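Local coordinates for protein fatty acid synthase 1, isoform A (Drosophila melanogaster, PDB 6FN6) that probably makes long-chain saturated fatty acids from acetyl-CoA and malonyl-CoA with NADPH, this chain being its dehydratase, enoylreductase and ketoreductase region, at residues F32-Y37 against T176-S181; I231-S236 against E240-K245. One frame throughout, in Å; residues are numbered along the deposited sequence.

Interaction 1. Residues F32-Y37 against T176-S181; sequences FPATGY and TMLQFS
A small, buried apolar contact, carried by T35 and A34 against L178, joins the first turn of helix 34-48 to the middle of helix 170-183 in the dehydratase. The first helix belongs to the predicted N-terminal hotdog fold and the second to the C-terminal one, so the two halves of the domain meet here. Methyl CG2 of T35 and methyl CD1 of L178 reach for each other tip to tip and stop at 3.6 Å. A34 adds a looser touch, its CB lying 4.5 Å from L178 CD1. The backbones stay well apart, with 8.7 Å between the CA atoms of T35 and L178, and only about 92 Å² of surface is buried. In T35, chi1 of 63° sets OG1 between the backbone N and the carbonyl carbon and swings CG2 out toward the leucine. The hydroxyl is thereby held by the carbonyl oxygen of I171, near the start of the opposing helix, and the methyl is left to do the packing. L178 also rests on L241 of strand 239-248, which places its side chain between the first helix and the sheet. T35 also packs on D175, the predicted proton donor, with their side chains about 4 Å apart, and H24, the predicted proton acceptor, is about 6 Å from the T35 side chain; such a meeting of two hotdog helices beside a paired histidine and aspartate is characteristic of the double-hotdog dehydratases of animal fatty acid synthases and polyketide synthases.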
loop_
_atom_site.group_PDB
_atom_site.type_symbol
_atom_site.label_atom_id
_atom_site.label_comp_id
_atom_site.label_asym_id
_atom_site.label_seq_id
_atom_site.Cartn_x
_atom_site.Cartn_y
_atom_site.Cartn_z
ATOM N N PHE A 32 -9.846 18.594 21.741
ATOM C CA PHE A 32 -9.632 17.351 22.462
ATOM C C PHE A 32 -8.254 16.835 22.083
ATOM O O PHE A 32 -7.997 16.568 20.910
ATOM C CB PHE A 32 -10.700 16.309 22.150
ATOM C CG PHE A 32 -10.732 15.183 23.143
ATOM C CD1 PHE A 32 -11.261 15.381 24.407
ATOM C CD2 PHE A 32 -10.211 13.939 22.825
ATOM C CE1 PHE A 32 -11.286 14.356 25.332
ATOM C CE2 PHE A 32 -10.233 12.909 23.745
ATOM C CZ PHE A 32 -10.770 13.118 25.002
ATOM N N PRO A 33 -7.359 16.693 23.073
ATOM C CA PRO A 33 -5.971 16.370 22.739
ATOM C C PRO A 33 -5.803 14.993 22.116
ATOM O O PRO A 33 -6.523 14.058 22.457
ATOM C CB PRO A 33 -5.265 16.437 24.094
ATOM C CG PRO A 33 -6.328 16.122 25.082
ATOM C CD PRO A 33 -7.581 16.723 24.530
ATOM N N ALA A 34 -4.845 14.884 21.203
ATOM C CA ALA A 34 -4.492 13.609 20.601
ATOM C C ALA A 34 -4.221 12.586 21.698
ATOM O O ALA A 34 -4.625 11.426 21.604
ATOM C CB ALA A 34 -3.283 13.773 19.702
ATOM N N THR A 35 -3.534 13.033 22.742
ATOM C CA THR A 35 -3.193 12.184 23.874
ATOM C C THR A 35 -4.431 11.825 24.687
ATOM O O THR A 35 -4.436 10.846 25.435
ATOM C CB THR A 35 -2.174 12.872 24.791
ATOM O OG1 THR A 35 -2.755 14.065 25.334
ATOM C CG2 THR A 35 -0.921 13.230 24.011
ATOM N N GLY A 36 -5.482 12.620 24.535
ATOM C CA GLY A 36 -6.757 12.310 25.148
ATOM C C GLY A 36 -7.316 11.029 24.564
ATOM O O GLY A 36 -7.767 10.143 25.289
ATOM N N TYR A 37 -7.287 10.940 23.238
ATOM C CA TYR A 37 -7.744 9.751 22.533
ATOM C C TYR A 37 -6.966 8.518 22.959
ATOM O O TYR A 37 -7.544 7.473 23.242
ATOM C CB TYR A 37 -7.589 9.935 21.030
ATOM C CG TYR A 37 -8.561 10.910 20.425
ATOM C CD1 TYR A 37 -9.915 10.625 20.360
ATOM C CD2 TYR A 37 -8.116 12.111 19.900
ATOM C CE1 TYR A 37 -10.801 11.520 19.794
ATOM C CE2 TYR A 37 -8.982 13.007 19.336
ATOM C CZ TYR A 37 -10.326 12.712 19.280
ATOM O OH TYR A 37 -11.176 13.625 18.706
ATOM N N THR A 176 2.320 17.193 27.036
ATOM C CA THR A 176 3.516 18.017 27.197
ATOM C C THR A 176 4.715 17.378 26.496
ATOM O O THR A 176 5.653 18.072 26.108
ATOM C CB THR A 176 3.854 18.260 28.686
ATOM O OG1 THR A 176 3.949 17.011 29.379
ATOM C CG2 THR A 176 2.788 19.125 29.336
ATOM N N MET A 177 4.689 16.057 26.346
ATOM C CA MET A 177 5.715 15.365 25.567
ATOM C C MET A 177 5.624 15.770 24.094
ATOM O O MET A 177 6.641 15.909 23.418
ATOM C CB MET A 177 5.580 13.848 25.703
ATOM C CG MET A 177 5.770 13.326 27.120
ATOM S SD MET A 177 5.661 11.524 27.236
ATOM C CE MET A 177 7.057 11.033 26.230
ATOM N N LEU A 178 4.402 15.948 23.598
ATOM C CA LEU A 178 4.200 16.396 22.223
ATOM C C LEU A 178 4.558 17.871 22.081
ATOM O O LEU A 178 5.134 18.287 21.076
ATOM C CB LEU A 178 2.753 16.167 21.778
ATOM C CG LEU A 178 2.197 14.750 21.923
ATOM C CD1 LEU A 178 0.836 14.650 21.251
ATOM C CD2 LEU A 178 3.158 13.719 21.357
ATOM N N GLN A 179 4.206 18.659 23.090
ATOM C CA GLN A 179 4.580 20.064 23.119
ATOM C C GLN A 179 6.093 20.172 23.006
ATOM O O GLN A 179 6.620 20.993 22.258
ATOM C CB GLN A 179 4.098 20.739 24.403
ATOM C CG GLN A 179 2.598 20.730 24.599
ATOM C CD GLN A 179 2.195 21.369 25.912
ATOM O OE1 GLN A 179 3.031 21.922 26.623
ATOM N NE2 GLN A 179 0.912 21.291 26.242
ATOM N N PHE A 180 6.783 19.335 23.768
ATOM C CA PHE A 180 8.234 19.379 23.833
ATOM C C PHE A 180 8.872 19.095 22.479
ATOM O O PHE A 180 9.878 19.706 22.115
ATOM C CB PHE A 180 8.749 18.381 24.871
ATOM C CG PHE A 180 10.230 18.434 25.063
ATOM C CD1 PHE A 180 10.801 19.390 25.885
ATOM C CD2 PHE A 180 11.054 17.534 24.415
ATOM C CE1 PHE A 180 12.167 19.445 26.057
ATOM C CE2 PHE A 180 12.418 17.582 24.584
ATOM C CZ PHE A 180 12.977 18.538 25.406
ATOM N N SER A 181 8.290 18.157 21.743
ATOM C CA SER A 181 8.786 17.798 20.419
ATOM C C SER A 181 8.570 18.935 19.426
ATOM O O SER A 181 9.352 19.121 18.496
ATOM C CB SER A 181 8.095 16.531 19.922
ATOM O OG SER A 181 8.621 16.112 18.676
#

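Interaction 2. Residues I231-S236 against E240-K245; sequences INVIKS and ELRGLK
K235 and E240 cross at one end of an antiparallel hairpin, strand 233-236 against strand 239-248, where NZ of the lysine meets OE1 of the glutamate at 2.8 Å on the anti lone pair. A bend at chi4 (55°) turns NZ back toward the carboxylate. The other oxygen, E240 OE2, takes NE of R242 at 2.9 Å and lies 26° out of the guanidinium plane, so one carboxylate ties together two cations on the V233 face; L115 N also bonds OE1. An alanine in place of E240 would probably leave K235 and R242 without their shared anion and free the arginine head to turn. V233 sits beneath this network, its CG2 4.0 Å from R242 CG. The close-packed core is the backbone: I234 and L241 form a hydrogen-bonded pair, with I234 N to L241 O at 2.8 Å, and the short segments 233-236 and 240-242 run antiparallel at 177°. This hairpin belongs to the predicted C-terminal hotdog fold, and a G1 bulge at N232 and V233, both facing Y228, marks its entry. On the I234 and L241 face, under helix 170-183, L244 from past the corner brings CD2 to 3.6 Å from I234 CD1. Packing is looser at the partly exposed N232 and G243 end. Here the chain turns a corner at G243, whose N still bonds N232 O at 3.0 Å, but the N232 amide comes no nearer than 3.5 Å, from its OD1 to L244 N.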
loop_
_atom_site.group_PDB
_atom_site.type_symbol
_atom_site.label_atom_id
_atom_site.label_comp_id
_atom_site.label_asym_id
_atom_site.label_seq_id
_atom_site.Cartn_x
_atom_site.Cartn_y
_atom_site.Cartn_z
ATOM N N ILE A 231 16.797 9.097 15.639
ATOM C CA ILE A 231 15.892 7.952 15.640
ATOM C C ILE A 231 14.432 8.392 15.745
ATOM O O ILE A 231 13.521 7.574 15.611
ATOM C CB ILE A 231 16.248 6.970 16.775
ATOM C CG1 ILE A 231 16.141 7.656 18.140
ATOM C CG2 ILE A 231 17.657 6.423 16.566
ATOM C CD1 ILE A 231 16.265 6.707 19.319
ATOM N N ASN A 232 14.215 9.678 16.003
ATOM C CA ASN A 232 12.867 10.232 16.115
ATOM C C ASN A 232 12.097 9.600 17.269
ATOM O O ASN A 232 11.105 8.906 17.055
ATOM C CB ASN A 232 12.096 10.041 14.806
ATOM C CG ASN A 232 10.803 10.843 14.767
ATOM O OD1 ASN A 232 10.268 11.237 15.805
ATOM N ND2 ASN A 232 10.298 11.090 13.565
ATOM N N VAL A 233 12.550 9.857 18.492
ATOM C CA VAL A 233 11.903 9.313 19.681
ATOM C C VAL A 233 11.780 10.370 20.776
ATOM O O VAL A 233 12.712 11.129 21.031
ATOM C CB VAL A 233 12.669 8.077 20.205
ATOM C CG1 VAL A 233 12.033 7.547 21.489
ATOM C CG2 VAL A 233 12.711 6.990 19.150
ATOM N N ILE A 234 10.609 10.418 21.405
ATOM C CA ILE A 234 10.388 11.249 22.581
ATOM C C ILE A 234 10.204 10.306 23.762
ATOM O O ILE A 234 9.244 9.538 23.800
ATOM C CB ILE A 234 9.163 12.172 22.421
ATOM C CG1 ILE A 234 9.210 12.943 21.102
ATOM C CG2 ILE A 234 9.082 13.155 23.576
ATOM C CD1 ILE A 234 7.833 13.260 20.558
ATOM N N LYS A 235 11.113 10.367 24.730
ATOM C CA LYS A 235 11.068 9.445 25.860
ATOM C C LYS A 235 11.061 10.161 27.208
ATOM O O LYS A 235 11.927 10.990 27.491
ATOM C CB LYS A 235 12.252 8.481 25.792
ATOM C CG LYS A 235 12.124 7.298 26.732
ATOM C CD LYS A 235 13.146 6.218 26.425
ATOM C CE LYS A 235 13.022 5.053 27.398
ATOM N NZ LYS A 235 11.645 4.478 27.435
ATOM N N SER A 236 10.071 9.834 28.035
ATOM C CA SER A 236 10.000 10.363 29.388
ATOM C C SER A 236 9.367 9.342 30.326
ATOM O O SER A 236 8.194 8.999 30.182
ATOM C CB SER A 236 9.210 11.672 29.419
ATOM O OG SER A 236 9.169 12.207 30.732
ATOM N N GLU A 240 7.080 6.141 25.896
ATOM C CA GLU A 240 8.054 6.206 24.813
ATOM C C GLU A 240 7.332 6.374 23.475
ATOM O O GLU A 240 6.541 5.519 23.078
ATOM C CB GLU A 240 8.922 4.947 24.803
ATOM C CG GLU A 240 10.141 5.038 23.910
ATOM C CD GLU A 240 10.912 3.733 23.842
ATOM O OE1 GLU A 240 11.624 3.411 24.815
ATOM O OE2 GLU A 240 10.809 3.034 22.814
ATOM N N LEU A 241 7.608 7.477 22.788
ATOM C CA LEU A 241 6.908 7.807 21.549
ATOM C C LEU A 241 7.856 7.823 20.352
ATOM O O LEU A 241 8.822 8.583 20.326
ATOM C CB LEU A 241 6.206 9.161 21.683
ATOM C CG LEU A 241 5.221 9.272 22.852
ATOM C CD1 LEU A 241 4.692 10.690 22.985
ATOM C CD2 LEU A 241 4.068 8.284 22.697
ATOM N N ARG A 242 7.577 6.972 19.368
ATOM C CA ARG A 242 8.416 6.862 18.178
ATOM C C ARG A 242 7.681 7.348 16.930
ATOM O O ARG A 242 6.467 7.182 16.813
ATOM C CB ARG A 242 8.863 5.411 17.971
ATOM C CG ARG A 242 9.382 4.725 19.226
ATOM C CD ARG A 242 9.892 3.330 18.910
ATOM N NE ARG A 242 9.988 2.491 20.102
ATOM C CZ ARG A 242 10.361 1.215 20.091
ATOM N NH1 ARG A 242 10.677 0.622 18.947
ATOM N NH2 ARG A 242 10.416 0.528 21.225
ATOM N N GLY A 243 8.420 7.950 16.004
ATOM C CA GLY A 243 7.882 8.318 14.706
ATOM C C GLY A 243 6.728 9.305 14.728
ATOM O O GLY A 243 5.710 9.091 14.073
ATOM N N LEU A 244 6.883 10.391 15.475
ATOM C CA LEU A 244 5.853 11.423 15.533
ATOM C C LEU A 244 5.824 12.240 14.241
ATOM O O LEU A 244 6.865 12.651 13.732
ATOM C CB LEU A 244 6.076 12.336 16.741
ATOM C CG LEU A 244 5.132 13.534 16.873
ATOM C CD1 LEU A 244 3.677 13.083 16.936
ATOM C CD2 LEU A 244 5.483 14.350 18.105
ATOM N N LYS A 245 4.626 12.435 13.697
ATOM C CA LYS A 245 4.430 13.272 12.517
ATOM C C LYS A 245 3.407 14.368 12.807
ATOM O O LYS A 245 2.284 14.085 13.219
ATOM C CB LYS A 245 3.964 12.442 11.317
ATOM C CG LYS A 245 4.923 11.349 10.868
ATOM C CD LYS A 245 6.021 11.885 9.961
ATOM C CE LYS A 245 6.732 10.754 9.227
ATOM N NZ LYS A 245 7.409 9.813 10.159
#

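Interactions 1 and 2 lie with their centres 12 Å apart and share helix 170-183, which has L178 turned to the helix at 34-37 and M177 and S181 laid on the hairpin. S181 CB comes within 3.3 Å of I234 CD1, and S181 OG lies 3.6 Å from L244 CD2. Farther toward the start of the helix, M177 CE packs 3.6 Å from I234 O. The helix thus sits between its own sheet and the N-terminal half. The predicted proton donor D175 belongs to the same helix: its side chain is about 4 Å from that of T35 in interaction 1 but about 9 Å from that of L241 in interaction 2, which therefore lies farther from the predicted proton donor.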